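Local coordinates for RNA polymerase sigma factor (Bartonella quintana, PDB 5UXX), which probably directs RNA polymerase to promoters as an ECF-subfamily sigma-70 factor that binds DNA, and is bound here by another protein, at residues R20-S25 / I121-A126; A115-A120 / S150-R155; S130-A135 / C140-I145. One frame throughout, in Å; residues are numbered along the deposited sequence.

Contact 1: residues R20-S25 / I121-A126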
# COMPACT_ATOMS: atom_id res chain seq x y z
N ARG A 20 -1.24 -2.95 5.76
CA ARG A 20 -2.51 -2.26 5.89
C ARG A 20 -2.41 -0.82 5.39
O ARG A 20 -3.32 -0.32 4.73
CB ARG A 20 -2.98 -2.27 7.35
CG ARG A 20 -4.25 -1.46 7.60
CD ARG A 20 -4.69 -1.57 9.05
NE ARG A 20 -5.74 -0.61 9.38
CZ ARG A 20 -5.53 0.64 9.76
NH1 ARG A 20 -4.29 1.10 9.87
NH2 ARG A 20 -6.55 1.44 10.03
N ALA A 21 -1.30 -0.16 5.70
CA ALA A 21 -1.06 1.21 5.25
C ALA A 21 -0.97 1.27 3.73
O ALA A 21 -1.40 2.25 3.12
CB ALA A 21 0.22 1.76 5.88
N PHE A 22 -0.41 0.23 3.14
CA PHE A 22 -0.29 0.13 1.69
C PHE A 22 -1.67 0.01 1.05
O PHE A 22 -1.94 0.64 0.02
CB PHE A 22 0.58 -1.07 1.31
CG PHE A 22 0.79 -1.22 -0.17
CD1 PHE A 22 1.31 -0.17 -0.92
CD2 PHE A 22 0.50 -2.41 -0.81
CE1 PHE A 22 1.51 -0.31 -2.28
CE2 PHE A 22 0.70 -2.55 -2.18
CZ PHE A 22 1.21 -1.50 -2.91
N ALA A 23 -2.53 -0.79 1.66
CA ALA A 23 -3.89 -0.99 1.15
C ALA A 23 -4.70 0.29 1.20
O ALA A 23 -5.43 0.62 0.26
CB ALA A 23 -4.58 -2.09 1.93
N ILE A 24 -4.59 1.02 2.31
CA ILE A 24 -5.31 2.27 2.49
C ILE A 24 -4.82 3.33 1.50
O ILE A 24 -5.61 4.07 0.92
CB ILE A 24 -5.18 2.79 3.94
CG1 ILE A 24 -5.97 1.89 4.89
CG2 ILE A 24 -5.67 4.23 4.05
CD1 ILE A 24 -5.71 2.16 6.35
N SER A 25 -3.51 3.39 1.31
CA SER A 25 -2.91 4.32 0.36
C SER A 25 -3.34 4.02 -1.07
O SER A 25 -3.50 4.92 -1.89
CB SER A 25 -1.38 4.28 0.46
OG SER A 25 -0.94 4.58 1.77
N ILE A 121 5.04 5.96 -5.96
CA ILE A 121 5.51 6.91 -4.96
C ILE A 121 5.28 6.38 -3.55
O ILE A 121 6.00 6.74 -2.61
CB ILE A 121 4.84 8.30 -5.12
CG1 ILE A 121 5.58 9.36 -4.32
CG2 ILE A 121 3.36 8.24 -4.74
CD1 ILE A 121 7.01 9.58 -4.77
N ILE A 122 4.29 5.51 -3.39
CA ILE A 122 4.04 4.86 -2.10
C ILE A 122 5.09 3.79 -1.83
O ILE A 122 5.65 3.72 -0.74
CB ILE A 122 2.63 4.24 -2.04
CG1 ILE A 122 1.57 5.34 -1.97
CG2 ILE A 122 2.49 3.33 -0.83
CD1 ILE A 122 1.74 6.28 -0.79
N LEU A 123 5.35 2.95 -2.83
CA LEU A 123 6.32 1.87 -2.70
C LEU A 123 7.72 2.41 -2.42
O LEU A 123 8.45 1.87 -1.58
CB LEU A 123 6.34 1.01 -3.96
CG LEU A 123 5.13 0.10 -4.20
CD1 LEU A 123 5.25 -0.59 -5.55
CD2 LEU A 123 5.00 -0.92 -3.09
N ILE A 124 8.10 3.47 -3.13
CA ILE A 124 9.43 4.04 -3.01
C ILE A 124 9.53 5.05 -1.87
O ILE A 124 10.46 5.00 -1.06
CB ILE A 124 9.86 4.72 -4.33
CG1 ILE A 124 10.01 3.67 -5.44
CG2 ILE A 124 11.16 5.48 -4.14
CD1 ILE A 124 11.13 2.68 -5.19
N GLY A 125 8.58 5.97 -1.81
CA GLY A 125 8.63 7.07 -0.86
C GLY A 125 8.13 6.75 0.53
O GLY A 125 8.42 7.48 1.47
N ALA A 126 7.37 5.67 0.67
CA ALA A 126 6.75 5.35 1.96
C ALA A 126 7.02 3.93 2.43
O ALA A 126 7.24 3.70 3.62
CB ALA A 126 5.25 5.60 1.88
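The ring edge of Phe-22 meets Ile-122 where helix 7-26, in sigma-70 region 2, packs on helix 115-125, in region 4, so this is an interface between the two halves of a sigma factor. These two residues lose the most surface to the contact. The short segments run roughly antiparallel, their axes 146° apart and 10.9 Å at closest approach; at this spacing the backbones stay apart and side chains make the contact. With CG anti to the backbone N (chi1 -178°), the phenyl group of Phe-22 extends into the interface. The CG2 branch of Ile-122 lies at the ring edge in its plane, 3.7 Å from Phe-22 CD1. Leu-123 reaches the next ring carbon obliquely, its CD2 standing 3.6 Å from Phe-22 CE1. Phe-62 of helix 57-81 stacks with the same ring and also touches Leu-123, so the apolar cluster draws on both regions.

The other branch of Ile-122 turns to the last residue of segment 20-25, where its CD1 lies 3.9 Å from Ser-25 CB. All four touching residues are buried, and an aromatic side chain of the other protein packs on Ser-25 as well. The serine hydroxyl is satisfied within its own helix: Ser-25 OG donates to Ala-21 O over 2.7 Å. That carbonyl oxygen also accepts from Ser-25 N at 3.0 Å, the two donors reaching it from opposite faces of its plane.

Contact 2: residues A115-A120 / S150-R155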
# COMPACT_ATOMS: atom_id res chain seq x y z
N ALA A 115 -2.96 5.83 -11.33
CA ALA A 115 -2.81 4.61 -10.55
C ALA A 115 -1.35 4.18 -10.44
O ALA A 115 -0.89 3.74 -9.39
CB ALA A 115 -3.65 3.49 -11.15
N ASP A 116 -0.62 4.32 -11.54
CA ASP A 116 0.79 3.92 -11.60
C ASP A 116 1.67 4.85 -10.76
O ASP A 116 2.57 4.39 -10.06
CB ASP A 116 1.28 3.90 -13.04
CG ASP A 116 0.74 2.71 -13.82
OD1 ASP A 116 0.39 1.70 -13.19
OD2 ASP A 116 0.67 2.80 -15.07
N GLN A 117 1.40 6.15 -10.84
CA GLN A 117 2.17 7.13 -10.08
C GLN A 117 1.93 6.98 -8.58
O GLN A 117 2.87 7.05 -7.79
CB GLN A 117 1.80 8.55 -10.50
CG GLN A 117 2.40 9.00 -11.82
CD GLN A 117 1.76 10.28 -12.32
OE1 GLN A 117 2.17 10.85 -13.34
NE2 GLN A 117 0.74 10.75 -11.61
N ARG A 118 0.67 6.78 -8.21
CA ARG A 118 0.30 6.65 -6.81
C ARG A 118 0.99 5.46 -6.15
O ARG A 118 1.55 5.58 -5.06
CB ARG A 118 -1.22 6.51 -6.68
CG ARG A 118 -1.71 6.25 -5.26
CD ARG A 118 -3.20 6.55 -5.11
NE ARG A 118 -4.02 5.80 -6.05
CZ ARG A 118 -4.57 6.31 -7.14
NH1 ARG A 118 -4.40 7.59 -7.44
NH2 ARG A 118 -5.31 5.55 -7.94
N GLU A 119 0.96 4.31 -6.81
CA GLU A 119 1.59 3.11 -6.28
C GLU A 119 3.11 3.24 -6.20
O GLU A 119 3.72 2.85 -5.20
CB GLU A 119 1.22 1.89 -7.12
CG GLU A 119 1.89 0.61 -6.65
CD GLU A 119 1.42 -0.60 -7.40
OE1 GLU A 119 0.90 -0.45 -8.53
OE2 GLU A 119 1.58 -1.72 -6.88
N ALA A 120 3.71 3.79 -7.25
CA ALA A 120 5.16 3.94 -7.31
C ALA A 120 5.69 4.82 -6.19
O ALA A 120 6.68 4.48 -5.54
CB ALA A 120 5.57 4.50 -8.67
N SER A 150 9.32 10.36 -10.26
CA SER A 150 9.62 11.76 -10.54
C SER A 150 8.36 12.55 -10.89
O SER A 150 8.16 13.66 -10.39
CB SER A 150 10.63 11.88 -11.68
OG SER A 150 11.91 11.43 -11.27
N ARG A 151 7.51 11.98 -11.74
CA ARG A 151 6.27 12.64 -12.13
C ARG A 151 5.31 12.75 -10.95
O ARG A 151 4.66 13.78 -10.76
CB ARG A 151 5.60 11.91 -13.30
CG ARG A 151 6.37 12.01 -14.61
CD ARG A 151 5.67 11.29 -15.76
NE ARG A 151 5.58 9.85 -15.57
CZ ARG A 151 4.46 9.21 -15.22
NH1 ARG A 151 4.47 7.90 -15.07
NH2 ARG A 151 3.34 9.89 -15.04
N ALA A 152 5.22 11.69 -10.15
CA ALA A 152 4.35 11.68 -8.98
C ALA A 152 4.81 12.70 -7.94
O ALA A 152 4.00 13.39 -7.33
CB ALA A 152 4.29 10.29 -8.37
N ARG A 153 6.13 12.78 -7.75
CA ARG A 153 6.69 13.70 -6.77
C ARG A 153 6.41 15.15 -7.15
O ARG A 153 5.98 15.94 -6.32
CB ARG A 153 8.20 13.48 -6.63
CG ARG A 153 8.85 14.32 -5.54
CD ARG A 153 10.25 14.75 -5.92
NE ARG A 153 10.76 15.78 -5.02
CZ ARG A 153 11.99 16.29 -5.09
NH1 ARG A 153 12.84 15.86 -6.01
NH2 ARG A 153 12.36 17.23 -4.23
N ASN A 154 6.64 15.49 -8.42
CA ASN A 154 6.42 16.85 -8.90
C ASN A 154 4.95 17.27 -8.85
O ASN A 154 4.64 18.42 -8.59
CB ASN A 154 6.96 17.01 -10.32
CG ASN A 154 8.47 17.00 -10.38
OD1 ASN A 154 9.15 17.27 -9.39
ND2 ASN A 154 9.01 16.68 -11.55
N ARG A 155 4.06 16.31 -9.11
CA ARG A 155 2.63 16.58 -9.07
C ARG A 155 2.15 16.79 -7.64
O ARG A 155 1.32 17.66 -7.37
CB ARG A 155 1.85 15.45 -9.73
CG ARG A 155 0.36 15.71 -9.85
CD ARG A 155 -0.22 15.11 -11.12
NE ARG A 155 -1.68 15.07 -11.08
CZ ARG A 155 -2.47 16.12 -11.24
NH1 ARG A 155 -1.95 17.32 -11.45
NH2 ARG A 155 -3.79 15.97 -11.19
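The side-chain amide of Gln-117 and the guanidinium of Arg-151 meet obliquely, with their planes 42° apart and the two chains crossing at about a right angle. The modelled approach of their polar ends is too short to be trusted, and the amide is probably turned over. Gln-117 CG runs beside the guanidinium, 4.0 Å from Arg-151 CZ. The arginine gets there by bending at chi3 (-64°), which brings its end back beside the glutamine instead of letting it run on outward. Gln-117 carries about half of the buried surface. Its chain is extended beyond CG and reaches between Arg-151 and Arg-155, which lie one helical turn apart; Arg-155 is only a loose neighbour.

The weight of the contact rests on the packing beneath this polar margin, where the backbones come close. Ala-152 faces Gln-117 with a CA to CA distance of only 5.2 Å, and its methyl rests on both the side chain and the main chain of the glutamine: Ala-152 CB is 3.7 Å from Gln-117 CB and 3.6 Å from Gln-117 O. The same methyl group touches Ile-121 and Leu-113, which continue the apolar packing around it. The small residue lets the axes approach to 8.8 Å while crossing at 89°. Helix 115-125 thus packs nearly at right angles across helix 142-159, the second helix of the helix-turn-helix, as in the helical region 4 domain of sigma-70 factors.

Contact 3: residues S130-A135 / C140-I145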
# COMPACT_ATOMS: atom_id res chain seq x y z
N SER A 130 13.44 -0.68 -2.61
CA SER A 130 14.41 -0.21 -3.58
C SER A 130 13.74 -0.08 -4.95
O SER A 130 12.64 -0.59 -5.14
CB SER A 130 15.60 -1.17 -3.67
OG SER A 130 15.19 -2.44 -4.15
N TYR A 131 14.39 0.60 -5.88
CA TYR A 131 13.87 0.72 -7.24
C TYR A 131 13.75 -0.66 -7.87
O TYR A 131 12.79 -0.94 -8.60
CB TYR A 131 14.77 1.61 -8.09
CG TYR A 131 14.78 3.06 -7.67
CD1 TYR A 131 13.63 3.84 -7.76
CD2 TYR A 131 15.93 3.66 -7.18
CE1 TYR A 131 13.62 5.16 -7.37
CE2 TYR A 131 15.94 4.99 -6.80
CZ TYR A 131 14.78 5.73 -6.89
OH TYR A 131 14.78 7.06 -6.51
N GLU A 132 14.72 -1.52 -7.59
CA GLU A 132 14.73 -2.89 -8.09
C GLU A 132 13.50 -3.67 -7.62
O GLU A 132 12.80 -4.28 -8.43
CB GLU A 132 16.01 -3.60 -7.65
CG GLU A 132 16.31 -4.88 -8.41
CD GLU A 132 16.83 -4.61 -9.81
OE1 GLU A 132 17.92 -4.00 -9.93
OE2 GLU A 132 16.15 -4.99 -10.79
N ASP A 133 13.25 -3.63 -6.32
CA ASP A 133 12.14 -4.38 -5.73
C ASP A 133 10.78 -3.82 -6.13
O ASP A 133 9.84 -4.57 -6.38
CB ASP A 133 12.26 -4.41 -4.20
CG ASP A 133 13.29 -5.42 -3.72
OD1 ASP A 133 13.50 -6.43 -4.42
OD2 ASP A 133 13.88 -5.19 -2.65
N ALA A 134 10.68 -2.49 -6.19
CA ALA A 134 9.44 -1.84 -6.59
C ALA A 134 9.09 -2.16 -8.04
O ALA A 134 7.92 -2.30 -8.39
CB ALA A 134 9.54 -0.34 -6.40
N ALA A 135 10.12 -2.29 -8.87
CA ALA A 135 9.94 -2.65 -10.27
C ALA A 135 9.41 -4.07 -10.40
O ALA A 135 8.54 -4.35 -11.23
CB ALA A 135 11.25 -2.50 -11.03
N CYS A 140 7.46 -4.02 -13.96
CA CYS A 140 7.97 -3.11 -14.97
C CYS A 140 9.48 -2.91 -14.82
O CYS A 140 10.10 -3.48 -13.92
CB CYS A 140 7.26 -1.76 -14.89
SG CYS A 140 7.56 -0.84 -13.36
N ALA A 141 10.05 -2.10 -15.69
CA ALA A 141 11.49 -1.82 -15.65
C ALA A 141 11.82 -0.80 -14.57
O ALA A 141 10.95 -0.05 -14.12
CB ALA A 141 11.97 -1.33 -17.01
N ILE A 142 13.08 -0.78 -14.15
CA ILE A 142 13.56 0.16 -13.15
C ILE A 142 13.37 1.60 -13.62
O ILE A 142 12.94 2.47 -12.86
CB ILE A 142 15.04 -0.10 -12.80
CG1 ILE A 142 15.15 -1.16 -11.70
CG2 ILE A 142 15.73 1.17 -12.36
CD1 ILE A 142 16.57 -1.41 -11.25
N GLY A 143 13.70 1.85 -14.89
CA GLY A 143 13.55 3.16 -15.48
C GLY A 143 12.13 3.69 -15.42
O GLY A 143 11.90 4.88 -15.23
N THR A 144 11.17 2.79 -15.59
CA THR A 144 9.75 3.15 -15.54
C THR A 144 9.35 3.63 -14.15
O THR A 144 8.68 4.66 -14.02
CB THR A 144 8.86 1.96 -15.95
OG1 THR A 144 9.22 1.51 -17.26
CG2 THR A 144 7.40 2.37 -15.94
N ILE A 145 9.76 2.89 -13.13
CA ILE A 145 9.49 3.26 -11.74
C ILE A 145 10.06 4.64 -11.43
O ILE A 145 9.39 5.48 -10.83
CB ILE A 145 10.09 2.23 -10.76
CG1 ILE A 145 9.25 0.95 -10.75
CG2 ILE A 145 10.17 2.80 -9.36
CD1 ILE A 145 7.84 1.16 -10.24
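Tyr-131 presents its ring edge to Ile-145, whose CG2 lies in the ring plane 4.0 Å from Tyr-131 CD1. The pair joins the two helices of the helix-turn-helix in sigma-70 region 4, 131-138 and 142-159. Lys-146 makes a cation-pi contact with the same ring, and Ile-124 of helix 115-125 packs against both Tyr-131 and Ile-145.

Deeper in the angle between the helices, the other branch of Ile-145 lies over the backbone, its CG1 3.7 Å from Ala-135 CA and its CD1 against Ala-134 O. Ile-142, which buries the largest area here, is partly exposed and lies against the exposed Glu-132. With CG1 beside its own backbone N (chi1 -87°) and the chain running on extended (chi2 -177°), its CD1 methyl packs plainly on the carboxylate, 3.2 Å from Glu-132 OE1; Glu-132 bends at chi2 to meet it.

Ser-130 caps the start of the first helix, its OG accepting from Asp-133 N at 3.1 Å. A backbone bond closes the turn between the two helices: Cys-140 N donates to Ala-135 O over 3.0 Å, with an N-H...O angle of 162°.

In the fold
Contacts 2 and 3 both lie within region 4 and share helix 142-159; contact 3, between the two helices of the helix-turn-helix, is nested inside the chain loop that contact 2 closes. Their centres are about 13 Å apart. Contact 1 joins region 4 to region 2 about 5 Å from the centre of the chain, its centre about 12 Å from that of contact 2 and about 15 Å from that of contact 3. Its segments alternate with those of contact 2, and it closes before contact 3 opens. Helix 115-125 is part of contacts 1 and 2 and packs on contact 3. Region 4 thus sits directly against region 2, a compact, partner-bound form consistent with a sigma factor held inactive, as in anti-sigma complexes.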